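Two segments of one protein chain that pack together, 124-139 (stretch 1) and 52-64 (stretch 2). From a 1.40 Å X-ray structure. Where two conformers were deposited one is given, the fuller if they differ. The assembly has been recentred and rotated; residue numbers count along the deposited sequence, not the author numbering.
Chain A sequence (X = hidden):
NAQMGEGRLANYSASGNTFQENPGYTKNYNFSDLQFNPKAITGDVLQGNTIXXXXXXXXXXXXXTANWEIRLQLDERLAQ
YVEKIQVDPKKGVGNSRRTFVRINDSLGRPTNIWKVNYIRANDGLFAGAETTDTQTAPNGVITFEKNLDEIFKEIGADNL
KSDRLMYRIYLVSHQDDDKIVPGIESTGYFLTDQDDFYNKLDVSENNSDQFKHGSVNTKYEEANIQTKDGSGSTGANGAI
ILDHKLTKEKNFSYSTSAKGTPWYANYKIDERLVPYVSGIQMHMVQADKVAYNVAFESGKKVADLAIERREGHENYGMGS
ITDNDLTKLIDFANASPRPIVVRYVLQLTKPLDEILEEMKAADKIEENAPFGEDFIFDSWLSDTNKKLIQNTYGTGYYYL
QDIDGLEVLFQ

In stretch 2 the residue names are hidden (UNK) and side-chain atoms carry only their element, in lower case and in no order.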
# COMPACT_ATOMS: atom_id res chain seq x y z
N GLY A 124 -18.85 -3.02 13.37
CA GLY A 124 -17.69 -2.81 12.52
C GLY A 124 -17.06 -1.45 12.74
O GLY A 124 -17.16 -0.84 13.81
N LEU A 125 -16.34 -0.96 11.73
CA LEU A 125 -15.48 0.22 11.89
C LEU A 125 -16.00 1.54 11.34
O LEU A 125 -15.79 2.57 11.95
CB LEU A 125 -14.12 -0.02 11.25
CG LEU A 125 -13.37 -1.27 11.73
CD1 LEU A 125 -11.96 -1.30 11.17
CD2 LEU A 125 -13.33 -1.38 13.24
N PHE A 126 -16.61 1.52 10.16
CA PHE A 126 -16.81 2.73 9.36
C PHE A 126 -18.29 3.03 9.12
O PHE A 126 -19.11 2.15 8.85
CB PHE A 126 -16.08 2.59 8.02
CG PHE A 126 -14.59 2.38 8.17
CD1 PHE A 126 -13.83 3.28 8.91
CD2 PHE A 126 -13.94 1.29 7.61
CE1 PHE A 126 -12.49 3.10 9.07
CE2 PHE A 126 -12.57 1.12 7.78
CZ PHE A 126 -11.87 2.04 8.51
N ALA A 127 -18.63 4.31 9.21
CA ALA A 127 -20.01 4.74 9.06
C ALA A 127 -20.49 4.47 7.63
O ALA A 127 -19.94 5.01 6.66
CB ALA A 127 -20.15 6.20 9.43
N GLY A 128 -21.50 3.63 7.49
CA GLY A 128 -21.98 3.23 6.18
C GLY A 128 -22.54 4.38 5.35
O GLY A 128 -22.40 4.39 4.14
N ALA A 129 -23.18 5.33 6.01
CA ALA A 129 -23.85 6.40 5.30
C ALA A 129 -22.92 7.54 4.93
O ALA A 129 -23.33 8.45 4.20
CB ALA A 129 -25.03 6.92 6.13
N GLU A 130 -21.68 7.51 5.41
CA GLU A 130 -20.77 8.62 5.17
C GLU A 130 -19.89 8.26 3.98
O GLU A 130 -19.27 7.19 3.95
CB GLU A 130 -19.96 8.91 6.45
CG GLU A 130 -20.86 9.46 7.57
CD GLU A 130 -20.20 9.55 8.94
OE1 GLU A 130 -18.95 9.56 9.02
OE2 GLU A 130 -20.95 9.61 9.95
N THR A 131 -19.88 9.14 2.98
CA THR A 131 -19.22 8.86 1.71
C THR A 131 -18.28 9.98 1.30
O THR A 131 -18.01 10.17 0.11
CB THR A 131 -20.24 8.68 0.60
OG1 THR A 131 -20.97 9.91 0.42
CG2 THR A 131 -21.19 7.57 0.94
N THR A 132 -17.74 10.70 2.27
CA THR A 132 -16.92 11.86 1.97
C THR A 132 -15.48 11.60 2.40
O THR A 132 -14.81 10.73 1.83
CB THR A 132 -17.53 13.13 2.56
OG1 THR A 132 -17.62 13.03 3.98
CG2 THR A 132 -18.94 13.34 2.00
N ASP A 133 -15.00 12.32 3.39
CA ASP A 133 -13.59 12.27 3.76
C ASP A 133 -13.20 10.91 4.30
O ASP A 133 -13.99 10.27 5.00
CB ASP A 133 -13.28 13.31 4.85
CG ASP A 133 -13.57 14.72 4.39
OD1 ASP A 133 -13.54 14.95 3.17
OD2 ASP A 133 -13.80 15.56 5.28
N THR A 134 -11.98 10.49 4.05
CA THR A 134 -11.47 9.25 4.60
C THR A 134 -11.81 9.09 6.07
O THR A 134 -11.60 10.01 6.85
CB THR A 134 -9.96 9.20 4.43
OG1 THR A 134 -9.63 9.38 3.05
CG2 THR A 134 -9.39 7.87 4.92
N GLN A 135 -12.28 7.89 6.43
CA GLN A 135 -12.60 7.55 7.81
C GLN A 135 -11.42 6.89 8.50
O GLN A 135 -10.66 6.16 7.89
CB GLN A 135 -13.82 6.61 7.86
CG GLN A 135 -15.05 7.17 7.16
CD GLN A 135 -16.29 6.41 7.51
OE1 GLN A 135 -16.48 6.04 8.66
NE2 GLN A 135 -17.13 6.18 6.53
N THR A 136 -11.29 7.14 9.81
CA THR A 136 -10.24 6.53 10.63
C THR A 136 -10.85 5.72 11.76
O THR A 136 -11.74 6.20 12.48
CB THR A 136 -9.33 7.60 11.24
OG1 THR A 136 -8.70 8.31 10.17
CG2 THR A 136 -8.25 6.98 12.15
N ALA A 137 -10.34 4.50 11.89
CA ALA A 137 -10.58 3.65 13.04
C ALA A 137 -9.32 3.77 13.87
O ALA A 137 -8.29 3.21 13.50
CB ALA A 137 -10.81 2.21 12.61
N PRO A 138 -9.37 4.54 14.98
CA PRO A 138 -8.16 4.86 15.74
C PRO A 138 -7.82 3.85 16.84
O PRO A 138 -8.61 2.95 17.14
CB PRO A 138 -8.53 6.21 16.36
CG PRO A 138 -9.98 6.06 16.67
CD PRO A 138 -10.53 5.28 15.50
N ASN A 139 -6.63 3.98 17.42
CA ASN A 139 -6.27 3.30 18.67
C ASN A 139 -6.21 1.79 18.48
O ASN A 139 -6.57 1.02 19.37
CB ASN A 139 -7.21 3.69 19.82
CG ASN A 139 -7.19 5.16 20.06
OD1 ASN A 139 -6.13 5.77 20.10
ND2 ASN A 139 -8.36 5.75 20.20
N UNK A 52 1.00 -0.33 17.74
CA UNK A 52 -0.12 0.56 17.56
C UNK A 52 -0.40 0.72 16.07
O UNK A 52 0.55 0.71 15.25
o UNK A 52 -0.10 0.92 20.34
o UNK A 52 0.53 3.03 20.23
c UNK A 52 0.17 1.94 18.17
c UNK A 52 0.21 1.95 19.69
N UNK A 53 -1.66 0.95 15.71
CA UNK A 53 -2.03 1.13 14.31
C UNK A 53 -3.34 1.89 14.19
O UNK A 53 -4.07 2.03 15.16
c UNK A 53 -2.13 -0.21 13.53
c UNK A 53 -3.14 -2.01 14.96
c UNK A 53 -5.58 -1.83 13.71
c UNK A 53 -4.17 -2.85 15.33
c UNK A 53 -4.53 -1.00 13.32
c UNK A 53 -5.39 -2.75 14.73
c UNK A 53 -3.30 -1.09 13.94
N UNK A 54 -3.63 2.35 12.98
CA UNK A 54 -4.94 2.87 12.61
C UNK A 54 -5.36 2.19 11.32
O UNK A 54 -4.51 1.69 10.55
o UNK A 54 -4.87 7.35 14.33
c UNK A 54 -4.92 4.38 12.36
c UNK A 54 -4.47 5.17 13.56
c UNK A 54 -4.55 6.67 13.35
o UNK A 54 -4.28 7.18 12.23
N UNK A 55 -6.67 2.16 11.10
CA UNK A 55 -7.23 1.66 9.84
C UNK A 55 -7.95 2.82 9.17
O UNK A 55 -8.68 3.56 9.83
c UNK A 55 -8.19 0.47 10.06
c UNK A 55 -7.54 -0.60 10.90
c UNK A 55 -8.68 -0.09 8.73
N UNK A 56 -7.69 3.00 7.87
CA UNK A 56 -8.41 4.01 7.09
C UNK A 56 -9.33 3.32 6.11
O UNK A 56 -8.99 2.28 5.54
c UNK A 56 -7.43 4.94 6.34
c UNK A 56 -5.66 6.45 9.34
o UNK A 56 -3.34 6.78 9.78
c UNK A 56 -6.35 5.48 7.24
c UNK A 56 -4.03 5.85 7.73
c UNK A 56 -4.36 6.38 8.94
c UNK A 56 -5.02 5.42 6.89
c UNK A 56 -6.66 6.01 8.48
N UNK A 57 -10.49 3.92 5.89
CA UNK A 57 -11.45 3.39 4.96
C UNK A 57 -12.22 4.47 4.28
O UNK A 57 -12.49 5.51 4.88
N UNK A 58 -12.58 4.26 3.03
CA UNK A 58 -13.43 5.20 2.33
C UNK A 58 -14.28 4.46 1.32
O UNK A 58 -13.81 3.57 0.57
c UNK A 58 -12.97 8.35 0.22
c UNK A 58 -13.59 7.19 0.85
c UNK A 58 -13.90 8.98 -0.82
c UNK A 58 -12.63 6.31 1.65
n UNK A 58 -15.31 9.13 -0.39
N UNK A 59 -15.54 4.88 1.24
CA UNK A 59 -16.44 4.44 0.17
C UNK A 59 -17.18 5.64 -0.40
O UNK A 59 -17.18 6.73 0.18
c UNK A 59 -18.48 3.83 4.01
c UNK A 59 -19.41 4.01 2.04
c UNK A 59 -17.37 3.30 0.62
n UNK A 59 -19.60 4.16 3.39
c UNK A 59 -18.13 3.60 1.86
n UNK A 59 -17.58 3.50 3.11
N UNK A 60 -17.76 5.44 -1.58
CA UNK A 60 -18.20 6.55 -2.41
C UNK A 60 -19.70 6.61 -2.55
O UNK A 60 -20.24 7.65 -2.97
c UNK A 60 -16.08 6.37 -3.80
c UNK A 60 -17.59 6.45 -3.81
o UNK A 60 -15.42 6.71 -2.82
n UNK A 60 -15.52 5.92 -4.92
N UNK A 61 -20.37 5.51 -2.20
CA UNK A 61 -21.83 5.38 -2.23
C UNK A 61 -22.22 4.70 -0.93
O UNK A 61 -21.51 3.83 -0.46
c UNK A 61 -21.88 5.17 -4.75
c UNK A 61 -23.80 4.29 -3.41
c UNK A 61 -22.29 4.52 -3.43
c UNK A 61 -22.51 6.54 -5.00
N UNK A 62 -23.33 5.11 -0.33
CA UNK A 62 -23.72 4.55 0.94
C UNK A 62 -23.69 3.02 0.90
O UNK A 62 -24.08 2.41 -0.10
c UNK A 62 -25.10 5.06 1.33
N UNK A 63 -23.18 2.43 1.96
CA UNK A 63 -23.09 0.99 2.09
C UNK A 63 -23.63 0.59 3.44
O UNK A 63 -23.74 1.40 4.35
c UNK A 63 -21.65 0.53 1.95
N UNK A 64 -23.98 -0.68 3.58
CA UNK A 64 -24.58 -1.17 4.81
C UNK A 64 -24.42 -2.67 4.89
O UNK A 64 -23.98 -3.31 3.93
o UNK A 64 -26.75 -1.33 3.78
c UNK A 64 -26.06 -0.81 4.89
O HOH W 1 -4.85 6.18 16.73
O HOH W 2 -16.52 6.74 3.47
O HOH W 3 -22.39 9.25 -2.33

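Position 52 carries two carbons, the second bearing two oxygens, and touches nothing on stretch 1: an acidic side chain of this length is Asp-52. Position 53 has one carbon leading to a six-carbon ring without a heteroatom, hence Phe-53; its CA-to-CB bond points away from stretch 1. Position 54 has three carbons, the third carrying two oxygens, which is Glu-54. Its CD lies 3.9 Å from Thr-136 CG2, and water 1 links its OE2 (2.7 Å) to Asn-139 N (2.9 Å).

Position 55 shows one carbon forking into two, the pattern of Val-55. One branch, CG1, lies 3.8 Å from Phe-126 CZ and 4.3 Å from Leu-125 CD1, while its CB is 4.0 Å from Ala-137 CB. Position 56 has a carbon, a six-carbon ring and a terminal oxygen: Tyr-56. Its CB packs 3.8 Å from Thr-134 CG2, and its OH donates to Glu-54 OE1 at 2.7 Å.

Position 57 has no side-chain atoms, so it is Gly-57. Its CA sits 4.0 Å from the centroid of the Phe-126 ring, 21° off the normal, a CH-pi contact over the face; an ideal CB would fall 2.5 Å from Phe-126 CE2, a clash. Position 58 is four carbons in a row ending in nitrogen, Lys-58, whose NZ donates to Thr-132 O at 2.8 Å and, within its own stretch, to the backbone O of position 59 at 3.1 Å.

Position 59 has one carbon and a five-membered ring of three carbons and two nitrogens: His-59. NE2 donates to Gly-128 O (2.9 Å, 153°); Glu-130 O, though 3.1 Å from NE2, has a poor angle. Position 60 has two carbons, the second bearing one oxygen and one nitrogen; assigning these as amide atoms gives Asn-60. Position 61 has four carbons forked at the first, with one two-carbon arm: Ile-61. Positions 62 and 63 each hold a single carbon, Ala-62 and Ala-63; Ala-63 N donates to Gly-128 O at 3.0 Å. Position 64 has one carbon and one oxygen, Ser-64.

The contact combines an antiparallel strand pair (165°) with a polar loop clasp. Two reciprocal pairs hold the strands: Val-55 N to Ala-137 O (3.1 Å) with Ala-137 N to Val-55 O (2.8 Å), and Gly-57 N to Gln-135 O (3.0 Å) with Gln-135 N to Gly-57 O (2.8 Å). Beyond them, Gly-128 O accepts from both His-59 and Ala-63, tying the Ala-127 to Glu-130 turn to stretch 2. Together the stretches bury 887 Å².

Stretch 2 (52-64) DFEVYGKHNIAAS
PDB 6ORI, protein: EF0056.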